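Local structure of NAD-dependent protein deacylase 2 (Archaeoglobus fulgidus, 4TWJ) at residues R61-F66 and V158-V163; Y83-L88 and E237-I242; M91-A96 and E244-L249. The protein removes acetyl and longer acyl groups, including myristoyl, from protein lysines using NAD+, and by deacetylating the chromatin protein Alba represses transcription. All coordinates share one frame; numbering follows the deposited sequence.

Contact 1 of 3, residues R61-F66 and V158-V163. With ACT (acetate ion), chain D.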
loop_
_atom_site.group_PDB
_atom_site.type_symbol
_atom_site.label_atom_id
_atom_site.label_comp_id
_atom_site.label_asym_id
_atom_site.label_seq_id
_atom_site.Cartn_x
_atom_site.Cartn_y
_atom_site.Cartn_z
ATOM N N ARG A 61 -4.682 -14.589 -18.933
ATOM C CA ARG A 61 -3.337 -15.165 -18.920
ATOM C C ARG A 61 -2.254 -14.082 -18.920
ATOM O O ARG A 61 -1.241 -14.219 -18.240
ATOM C CB ARG A 61 -3.159 -16.116 -20.109
ATOM C CG ARG A 61 -1.879 -16.936 -20.079
ATOM C CD ARG A 61 -1.934 -18.029 -21.136
ATOM N NE ARG A 61 -0.763 -18.908 -21.124
ATOM C CZ ARG A 61 0.430 -18.601 -21.630
ATOM N NH1 ARG A 61 0.655 -17.410 -22.181
ATOM N NH2 ARG A 61 1.415 -19.493 -21.570
ATOM N N ALA A 62 -2.474 -12.999 -19.664
ATOM C CA ALA A 62 -1.533 -11.874 -19.669
ATOM C C ALA A 62 -1.352 -11.272 -18.273
ATOM O O ALA A 62 -0.234 -10.972 -17.864
ATOM C CB ALA A 62 -1.976 -10.804 -20.658
ATOM N N PHE A 63 -2.449 -11.103 -17.540
ATOM C CA PHE A 63 -2.365 -10.629 -16.164
ATOM C C PHE A 63 -1.487 -11.550 -15.319
ATOM O O PHE A 63 -0.636 -11.090 -14.559
ATOM C CB PHE A 63 -3.757 -10.526 -15.530
ATOM C CG PHE A 63 -3.724 -10.350 -14.042
ATOM C CD1 PHE A 63 -3.525 -9.095 -13.482
ATOM C CD2 PHE A 63 -3.864 -11.443 -13.196
ATOM C CE1 PHE A 63 -3.477 -8.932 -12.112
ATOM C CE2 PHE A 63 -3.812 -11.285 -11.823
ATOM C CZ PHE A 63 -3.621 -10.028 -11.280
ATOM N N TRP A 64 -1.702 -12.854 -15.447
ATOM C CA TRP A 64 -0.951 -13.810 -14.639
ATOM C C TRP A 64 0.528 -13.894 -15.037
ATOM O O TRP A 64 1.393 -13.995 -14.168
ATOM C CB TRP A 64 -1.628 -15.182 -14.668
ATOM C CG TRP A 64 -2.841 -15.224 -13.785
ATOM C CD1 TRP A 64 -4.139 -15.424 -14.163
ATOM C CD2 TRP A 64 -2.860 -15.032 -12.370
ATOM N NE1 TRP A 64 -4.964 -15.387 -13.060
ATOM C CE2 TRP A 64 -4.200 -15.146 -11.947
ATOM C CE3 TRP A 64 -1.867 -14.789 -11.415
ATOM C CZ2 TRP A 64 -4.575 -15.014 -10.612
ATOM C CZ3 TRP A 64 -2.234 -14.668 -10.093
ATOM C CH2 TRP A 64 -3.581 -14.781 -9.700
ATOM N N GLU A 65 0.818 -13.843 -16.333
ATOM C CA GLU A 65 2.210 -13.835 -16.798
ATOM C C GLU A 65 2.925 -12.556 -16.348
ATOM O O GLU A 65 4.090 -12.592 -15.964
ATOM C CB GLU A 65 2.280 -13.981 -18.324
ATOM C CG GLU A 65 1.770 -15.317 -18.854
ATOM C CD GLU A 65 2.684 -16.490 -18.544
ATOM O OE1 GLU A 65 2.214 -17.649 -18.634
ATOM O OE2 GLU A 65 3.868 -16.266 -18.220
ATOM N N PHE A 66 2.215 -11.433 -16.382
ATOM C CA PHE A 66 2.750 -10.172 -15.871
ATOM C C PHE A 66 3.048 -10.278 -14.373
ATOM O O PHE A 66 4.102 -9.842 -13.916
ATOM C CB PHE A 66 1.773 -9.026 -16.143
ATOM C CG PHE A 66 2.166 -7.727 -15.501
ATOM C CD1 PHE A 66 3.276 -7.022 -15.953
ATOM C CD2 PHE A 66 1.427 -7.206 -14.445
ATOM C CE1 PHE A 66 3.641 -5.821 -15.363
ATOM C CE2 PHE A 66 1.786 -6.004 -13.852
ATOM C CZ PHE A 66 2.896 -5.312 -14.311
ATOM N N VAL A 158 -9.496 -17.004 -13.329
ATOM C CA VAL A 158 -9.345 -16.945 -11.878
ATOM C C VAL A 158 -8.811 -15.563 -11.531
ATOM O O VAL A 158 -7.659 -15.239 -11.837
ATOM C CB VAL A 158 -8.381 -18.020 -11.344
ATOM C CG1 VAL A 158 -8.210 -17.882 -9.831
ATOM C CG2 VAL A 158 -8.887 -19.407 -11.710
ATOM N N LYS A 159 -9.660 -14.751 -10.907
ATOM C CA LYS A 159 -9.322 -13.368 -10.593
ATOM C C LYS A 159 -9.038 -13.221 -9.098
ATOM O O LYS A 159 -9.880 -13.582 -8.280
ATOM C CB LYS A 159 -10.471 -12.439 -10.987
ATOM C CG LYS A 159 -10.134 -10.957 -10.882
ATOM C CD LYS A 159 -11.371 -10.089 -10.991
ATOM C CE LYS A 159 -11.015 -8.619 -10.845
ATOM N NZ LYS A 159 -10.737 -8.241 -9.432
ATOM N N PRO A 160 -7.860 -12.681 -8.738
ATOM C CA PRO A 160 -7.626 -12.432 -7.321
ATOM C C PRO A 160 -8.506 -11.291 -6.833
ATOM O O PRO A 160 -8.917 -10.448 -7.635
ATOM C CB PRO A 160 -6.149 -12.040 -7.272
ATOM C CG PRO A 160 -5.876 -11.439 -8.604
ATOM C CD PRO A 160 -6.790 -12.118 -9.583
ATOM N N ARG A 161 -8.787 -11.257 -5.533
ATOM C CA ARG A 161 -9.577 -10.169 -4.949
ATOM C C ARG A 161 -8.717 -8.916 -4.778
ATOM O O ARG A 161 -8.546 -8.379 -3.678
ATOM C CB ARG A 161 -10.234 -10.614 -3.643
ATOM C CG ARG A 161 -11.323 -11.634 -3.889
ATOM C CD ARG A 161 -12.136 -11.941 -2.649
ATOM N NE ARG A 161 -13.018 -13.079 -2.894
ATOM C CZ ARG A 161 -13.686 -13.743 -1.952
ATOM N NH1 ARG A 161 -13.595 -13.387 -0.672
ATOM N NH2 ARG A 161 -14.454 -14.770 -2.294
ATOM N N VAL A 162 -8.183 -8.480 -5.910
ATOM C CA VAL A 162 -7.387 -7.278 -6.033
ATOM C C VAL A 162 -8.211 -6.316 -6.868
ATOM O O VAL A 162 -8.894 -6.731 -7.805
ATOM C CB VAL A 162 -6.054 -7.586 -6.746
ATOM C CG1 VAL A 162 -5.360 -6.314 -7.225
ATOM C CG2 VAL A 162 -5.144 -8.386 -5.826
ATOM N N VAL A 163 -8.154 -5.036 -6.524
ATOM C CA VAL A 163 -8.782 -4.005 -7.334
ATOM C C VAL A 163 -7.869 -3.733 -8.523
ATOM O O VAL A 163 -6.768 -3.213 -8.353
ATOM C CB VAL A 163 -8.987 -2.704 -6.535
ATOM C CG1 VAL A 163 -9.629 -1.635 -7.411
ATOM C CG2 VAL A 163 -9.842 -2.967 -5.303
HETATM C C ACT D . -6.469 -16.593 -22.396
HETATM O O ACT D . -6.125 -15.584 -21.743
HETATM O OXT ACT D . -5.723 -17.096 -23.264
HETATM C CH3 ACT D . -7.805 -17.216 -22.124
HETATM O O HOH W 1 -6.749 -17.298 -14.257
#

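Contact 2 of 3, residues Y83-L88 and E237-I242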
loop_
_atom_site.group_PDB
_atom_site.type_symbol
_atom_site.label_atom_id
_atom_site.label_comp_id
_atom_site.label_asym_id
_atom_site.label_seq_id
_atom_site.Cartn_x
_atom_site.Cartn_y
_atom_site.Cartn_z
ATOM N N TYR A 83 9.013 -3.086 8.929
ATOM C CA TYR A 83 9.218 -3.334 10.355
ATOM C C TYR A 83 9.165 -2.041 11.168
ATOM O O TYR A 83 8.639 -2.034 12.280
ATOM C CB TYR A 83 10.528 -4.084 10.602
ATOM C CG TYR A 83 10.457 -5.530 10.165
ATOM C CD1 TYR A 83 9.592 -6.419 10.795
ATOM C CD2 TYR A 83 11.240 -6.004 9.116
ATOM C CE1 TYR A 83 9.509 -7.741 10.398
ATOM C CE2 TYR A 83 11.166 -7.326 8.715
ATOM C CZ TYR A 83 10.299 -8.189 9.357
ATOM O OH TYR A 83 10.218 -9.504 8.966
ATOM N N ALA A 84 9.689 -0.954 10.606
ATOM C CA ALA A 84 9.630 0.351 11.271
ATOM C C ALA A 84 8.186 0.807 11.460
ATOM O O ALA A 84 7.812 1.279 12.534
ATOM C CB ALA A 84 10.416 1.385 10.486
ATOM N N ILE A 85 7.376 0.653 10.417
ATOM C CA ILE A 85 5.964 1.029 10.477
ATOM C C ILE A 85 5.207 0.150 11.478
ATOM O O ILE A 85 4.363 0.643 12.223
ATOM C CB ILE A 85 5.323 0.993 9.068
ATOM C CG1 ILE A 85 5.920 2.113 8.210
ATOM C CG2 ILE A 85 3.809 1.145 9.143
ATOM C CD1 ILE A 85 5.674 1.959 6.726
ATOM N N ALA A 86 5.527 -1.143 11.504
ATOM C CA ALA A 86 4.977 -2.047 12.509
ATOM C C ALA A 86 5.349 -1.598 13.923
ATOM O O ALA A 86 4.513 -1.623 14.824
ATOM C CB ALA A 86 5.455 -3.473 12.262
ATOM N N GLU A 87 6.596 -1.173 14.109
ATOM C CA GLU A 87 7.070 -0.724 15.425
ATOM C C GLU A 87 6.362 0.556 15.881
ATOM O O GLU A 87 6.024 0.697 17.058
ATOM C CB GLU A 87 8.594 -0.534 15.409
ATOM C CG GLU A 87 9.218 -0.086 16.730
ATOM C CD GLU A 87 8.995 -1.051 17.881
ATOM O OE1 GLU A 87 8.630 -2.222 17.649
ATOM O OE2 GLU A 87 9.199 -0.631 19.040
ATOM N N LEU A 88 6.120 1.480 14.954
ATOM C CA LEU A 88 5.388 2.704 15.291
ATOM C C LEU A 88 3.951 2.416 15.740
ATOM O O LEU A 88 3.402 3.150 16.561
ATOM C CB LEU A 88 5.394 3.693 14.118
ATOM C CG LEU A 88 6.742 4.354 13.824
ATOM C CD1 LEU A 88 6.713 5.081 12.488
ATOM C CD2 LEU A 88 7.147 5.299 14.947
ATOM N N GLU A 237 15.992 2.783 4.708
ATOM C CA GLU A 237 16.996 3.523 5.466
ATOM C C GLU A 237 16.355 4.615 6.314
ATOM O O GLU A 237 16.675 4.758 7.493
ATOM C CB GLU A 237 18.017 4.156 4.520
ATOM C CG GLU A 237 18.785 3.150 3.679
ATOM C CD GLU A 237 19.767 3.805 2.726
ATOM O OE1 GLU A 237 20.280 4.900 3.045
ATOM O OE2 GLU A 237 20.028 3.222 1.653
ATOM N N VAL A 238 15.443 5.372 5.709
ATOM C CA VAL A 238 14.836 6.532 6.358
ATOM C C VAL A 238 13.924 6.149 7.528
ATOM O O VAL A 238 14.028 6.735 8.603
ATOM C CB VAL A 238 14.041 7.392 5.346
ATOM C CG1 VAL A 238 13.264 8.496 6.051
ATOM C CG2 VAL A 238 14.978 7.988 4.300
ATOM N N LEU A 239 13.033 5.180 7.324
ATOM C CA LEU A 239 12.011 4.872 8.338
ATOM C C LEU A 239 12.584 4.383 9.674
ATOM O O LEU A 239 12.120 4.820 10.727
ATOM C CB LEU A 239 10.956 3.888 7.811
ATOM C CG LEU A 239 9.693 4.509 7.198
ATOM C CD1 LEU A 239 8.766 5.021 8.292
ATOM C CD2 LEU A 239 10.028 5.619 6.215
ATOM N N PRO A 240 13.584 3.479 9.644
ATOM C CA PRO A 240 14.230 3.117 10.912
ATOM C C PRO A 240 14.860 4.305 11.642
ATOM O O PRO A 240 14.778 4.376 12.867
ATOM C CB PRO A 240 15.295 2.103 10.486
ATOM C CG PRO A 240 14.721 1.472 9.263
ATOM C CD PRO A 240 14.025 2.600 8.544
ATOM N N LYS A 241 15.463 5.233 10.900
ATOM C CA LYS A 241 16.056 6.428 11.510
ATOM C C LYS A 241 14.998 7.308 12.167
ATOM O O LYS A 241 15.235 7.868 13.241
ATOM C CB LYS A 241 16.849 7.239 10.487
ATOM C CG LYS A 241 18.118 6.548 10.026
ATOM C CD LYS A 241 18.862 7.376 8.995
ATOM C CE LYS A 241 19.909 6.538 8.279
ATOM N NZ LYS A 241 20.906 5.958 9.219
ATOM N N ILE A 242 13.839 7.430 11.521
ATOM C CA ILE A 242 12.712 8.150 12.111
ATOM C C ILE A 242 12.281 7.489 13.424
ATOM O O ILE A 242 12.106 8.177 14.432
ATOM C CB ILE A 242 11.508 8.257 11.143
ATOM C CG1 ILE A 242 11.864 9.155 9.955
ATOM C CG2 ILE A 242 10.294 8.826 11.867
ATOM C CD1 ILE A 242 10.813 9.186 8.864
#

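Contact 3 of 3, residues M91-A96 and E244-L249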
loop_
_atom_site.group_PDB
_atom_site.type_symbol
_atom_site.label_atom_id
_atom_site.label_comp_id
_atom_site.label_asym_id
_atom_site.label_seq_id
_atom_site.Cartn_x
_atom_site.Cartn_y
_atom_site.Cartn_z
ATOM N N MET A 91 4.228 0.980 19.268
ATOM C CA MET A 91 4.473 2.085 20.197
ATOM C C MET A 91 3.225 2.922 20.499
ATOM O O MET A 91 3.268 3.797 21.364
ATOM C CB MET A 91 5.570 3.003 19.646
ATOM C CG MET A 91 6.950 2.377 19.622
ATOM S SD MET A 91 8.105 3.300 18.597
ATOM C CE MET A 91 8.261 4.813 19.535
ATOM N N GLY A 92 2.132 2.668 19.781
ATOM C CA GLY A 92 0.880 3.399 19.969
ATOM C C GLY A 92 0.800 4.713 19.206
ATOM O O GLY A 92 -0.110 5.512 19.436
ATOM N N ILE A 93 1.746 4.941 18.299
ATOM C CA ILE A 93 1.798 6.188 17.539
ATOM C C ILE A 93 0.985 6.066 16.258
ATOM O O ILE A 93 0.078 6.861 16.016
ATOM C CB ILE A 93 3.252 6.585 17.213
ATOM C CG1 ILE A 93 4.005 6.844 18.523
ATOM C CG2 ILE A 93 3.290 7.811 16.305
ATOM C CD1 ILE A 93 5.487 7.056 18.365
ATOM N N VAL A 94 1.318 5.074 15.441
ATOM C CA VAL A 94 0.599 4.845 14.189
ATOM C C VAL A 94 -0.664 4.040 14.473
ATOM O O VAL A 94 -0.599 2.924 14.984
ATOM C CB VAL A 94 1.501 4.147 13.145
ATOM C CG1 VAL A 94 0.693 3.606 11.970
ATOM C CG2 VAL A 94 2.569 5.117 12.661
ATOM N N LYS A 95 -1.810 4.622 14.127
ATOM C CA LYS A 95 -3.120 4.030 14.400
ATOM C C LYS A 95 -3.676 3.236 13.223
ATOM O O LYS A 95 -4.586 2.419 13.397
ATOM C CB LYS A 95 -4.123 5.131 14.752
ATOM C CG LYS A 95 -3.679 6.064 15.864
ATOM C CD LYS A 95 -3.430 5.321 17.158
ATOM C CE LYS A 95 -3.160 6.292 18.295
ATOM N NZ LYS A 95 -3.059 5.583 19.594
ATOM N N ALA A 96 -3.156 3.496 12.029
ATOM C CA ALA A 96 -3.598 2.798 10.831
ATOM C C ALA A 96 -2.549 2.891 9.740
ATOM O O ALA A 96 -1.854 3.896 9.621
ATOM C CB ALA A 96 -4.907 3.385 10.325
ATOM N N GLU A 244 14.005 5.532 15.463
ATOM C CA GLU A 244 15.033 5.730 16.489
ATOM C C GLU A 244 14.951 7.133 17.096
ATOM O O GLU A 244 15.068 7.291 18.313
ATOM C CB GLU A 244 16.435 5.455 15.926
ATOM C CG GLU A 244 16.679 3.998 15.545
ATOM C CD GLU A 244 16.455 3.022 16.692
ATOM O OE1 GLU A 244 17.395 2.816 17.490
ATOM O OE2 GLU A 244 15.343 2.451 16.792
ATOM N N GLU A 245 14.719 8.141 16.258
ATOM C CA GLU A 245 14.588 9.521 16.728
ATOM C C GLU A 245 13.329 9.710 17.575
ATOM O O GLU A 245 13.363 10.389 18.603
ATOM C CB GLU A 245 14.586 10.491 15.545
ATOM C CG GLU A 245 14.575 11.968 15.913
ATOM C CD GLU A 245 15.861 12.458 16.561
ATOM O OE1 GLU A 245 16.867 11.715 16.593
ATOM O OE2 GLU A 245 15.865 13.610 17.037
ATOM N N VAL A 246 12.225 9.106 17.149
ATOM C CA VAL A 246 10.986 9.146 17.926
ATOM C C VAL A 246 11.210 8.529 19.309
ATOM O O VAL A 246 10.772 9.082 20.314
ATOM C CB VAL A 246 9.837 8.409 17.203
ATOM C CG1 VAL A 246 8.611 8.295 18.098
ATOM C CG2 VAL A 246 9.473 9.121 15.905
ATOM N N LYS A 247 11.895 7.387 19.360
ATOM C CA LYS A 247 12.197 6.745 20.640
ATOM C C LYS A 247 13.043 7.655 21.531
ATOM O O LYS A 247 12.791 7.752 22.730
ATOM C CB LYS A 247 12.885 5.391 20.435
ATOM C CG LYS A 247 11.942 4.306 19.938
ATOM C CD LYS A 247 12.696 3.044 19.551
ATOM C CE LYS A 247 11.771 1.978 18.983
ATOM N NZ LYS A 247 11.016 1.258 20.040
ATOM N N ARG A 248 14.019 8.341 20.943
ATOM C CA ARG A 248 14.844 9.285 21.704
ATOM C C ARG A 248 14.014 10.426 22.293
ATOM O O ARG A 248 14.194 10.799 23.454
ATOM C CB ARG A 248 15.971 9.854 20.838
ATOM C CG ARG A 248 17.042 8.844 20.466
ATOM C CD ARG A 248 18.200 9.504 19.736
ATOM N NE ARG A 248 19.055 8.516 19.076
ATOM C CZ ARG A 248 18.995 8.171 17.787
ATOM N NH1 ARG A 248 18.121 8.737 16.956
ATOM N NH2 ARG A 248 19.829 7.251 17.316
ATOM N N LEU A 249 13.097 10.971 21.497
ATOM C CA LEU A 249 12.228 12.052 21.963
ATOM C C LEU A 249 11.335 11.603 23.116
ATOM O O LEU A 249 10.990 12.407 23.984
ATOM C CB LEU A 249 11.362 12.579 20.812
ATOM C CG LEU A 249 12.127 13.295 19.700
ATOM C CD1 LEU A 249 11.232 13.479 18.483
ATOM C CD2 LEU A 249 12.678 14.633 20.170
#

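Contact 1 of 3, residues R61-F66 and V158-V163
P160 lays its pyrrolidine ring against two aromatic side chains of helix 60-73, F63 and W64. Its CG lies 3.8 Å from F63 CZ, and its CD is 3.8 Å from W64 CZ2; both approaches are oblique to the aromatic ring. The aromatics also meet each other: F63 CE2 stands 3.7 Å above the W64 ring plane, over its centre, while W64 CE2 lies in the F63 ring plane at its edge. Neighbours on the helix, they reach the same proline by different routes: CG of F63 is anti to its backbone N, whereas that of W64 is anti to the carbonyl carbon (chi1 -77°). F63 also packs on the modified side chain of the bound peptide.

The polar part of the contact is the indole N-H. W64 NE1 donates to V158 O over 3.0 Å, with a bent N-H...O angle of 141° but a favourable C=O...N angle of 160°, the donor in the carbonyl plane and the oxygen close to the indole plane. One water accepts from V158 N (2.9 Å) and lies between it and the indole N-H, which it reaches only weakly; the main bond of NE1 is to V158 O. At the start of the helix segment, R61 N makes a weak bond of 3.3 Å to O of an acetate ion, probably from the crystallisation liquor.

The contact joins helix 60-73 of the sirtuin small domain to the zinc-bearing sheet. V158 lies beside the zinc ligand C150. Strand 158-162 is an outer strand of this three-stranded antiparallel sheet, and L124 of adjoining strand 123-126 touches W64, V158 and P160.

Contact 2 of 3, residues Y83-L88 and E237-I242
A84 and L239 carry a close pairing of two roughly parallel helices, 80-90 and 235-249, in the Rossmann-fold domain of the sirtuin. The segment axes approach to 9.0 Å at 26°, and such closeness fits the small side chain at the meeting point: the CA atoms of A84 and P240 are 5.4 Å apart. A84 CB points at the other helix and rests on the L239 backbone and CB, at 3.7 Å from L239 CB. It also lies 3.9 Å from P240 N, which lacks a bond to the preceding turn and marks a kink in the helix.

L239, with the most surface buried here, extends from this point to I85, whose chain it crosses obliquely. L88 lies one turn beyond A84 and its side chain is directed at the same helix, although L88 CD1 stays 4.7 Å from L239 CD1; V243 outside the segment touches both A84 and L88. I242 also packs on helix 2-14, and I85 on V97 of the parallel sheet. I85 and L239 also neighbour the NAD+-binding residues I26 and A235, respectively. Because I85 holds CG1 anti to its carbonyl carbon (chi1 -68°), this branch is the one that meets L239, CG1 to CD1 at 4.1 Å.

Contact 3 of 3, residues M91-A96 and E244-L249
M91 and I93 meet V246 and K247 through apolar contacts, to which M91, I93 and V246 bring the ends of their side chains and K247 its methylene chain. I93 and V246 reach toward each other tip to tip, and I93 CD1 lies 3.4 Å from V246 CG1, tighter than usual for two methyl carbons. The M91 side chain runs at an angle to those of V246 and K247, and its CE touches both, 3.8 Å from V246 CG1 and 3.7 Å from K247 CG. M91 runs out extended as far as the sulfur, then bends at chi3 (67°), which turns the methyl to these two partners.

Polar groups act mainly beside this apolar patch. K247 is amphipathic here: its methylene chain passes the M91 thioether, with SD 3.9 Å from K247 CE, while its NZ is engaged outside the two segments. G92, with positive phi (85°), ends helix 80-90 in a Schellman motif, and its carbonyl O accepts a bond of 3.0 Å from K95 NZ. On the helix, R248 NH1 and E245 OE1 pair at 3.3 Å, one turn apart.

I93 also touches A18 of strand 18-22 and V246 touches A9 of helix 2-14, so the patch lies where the entry to strand 94-99 meets the last helix, away from the catalytic and zinc sites. Chemically, the two segments are joined across the contact by methyl and methylene packing; K247 NZ is salt-bridged to E87 of helix 80-90, which probably helps hold its chain against M91.

From the N terminus, the chain passes 61-66, 83-88 and 91-96 before 158-163 returns to close contact 1 over 91 intervening residues. Helix 235-249 then closes contact 2 with 237-242 and contact 3 with 244-249, so the segments of every pair of contacts alternate and all three loops cross. Contact 1 ties helix 60-73 to the zinc-bearing sheet, its centre about 31 Å and 37 Å from those of contacts 2 and 3, across the chain's centre. Contacts 2 and 3, centres about 9 Å apart, bind the C-terminal helix to helix 80-90 and the start of strand 94-99 in the Rossmann-fold domain; they touch, E87 salt-bridged to K247 and L88 O probably accepting a bond from I93 N.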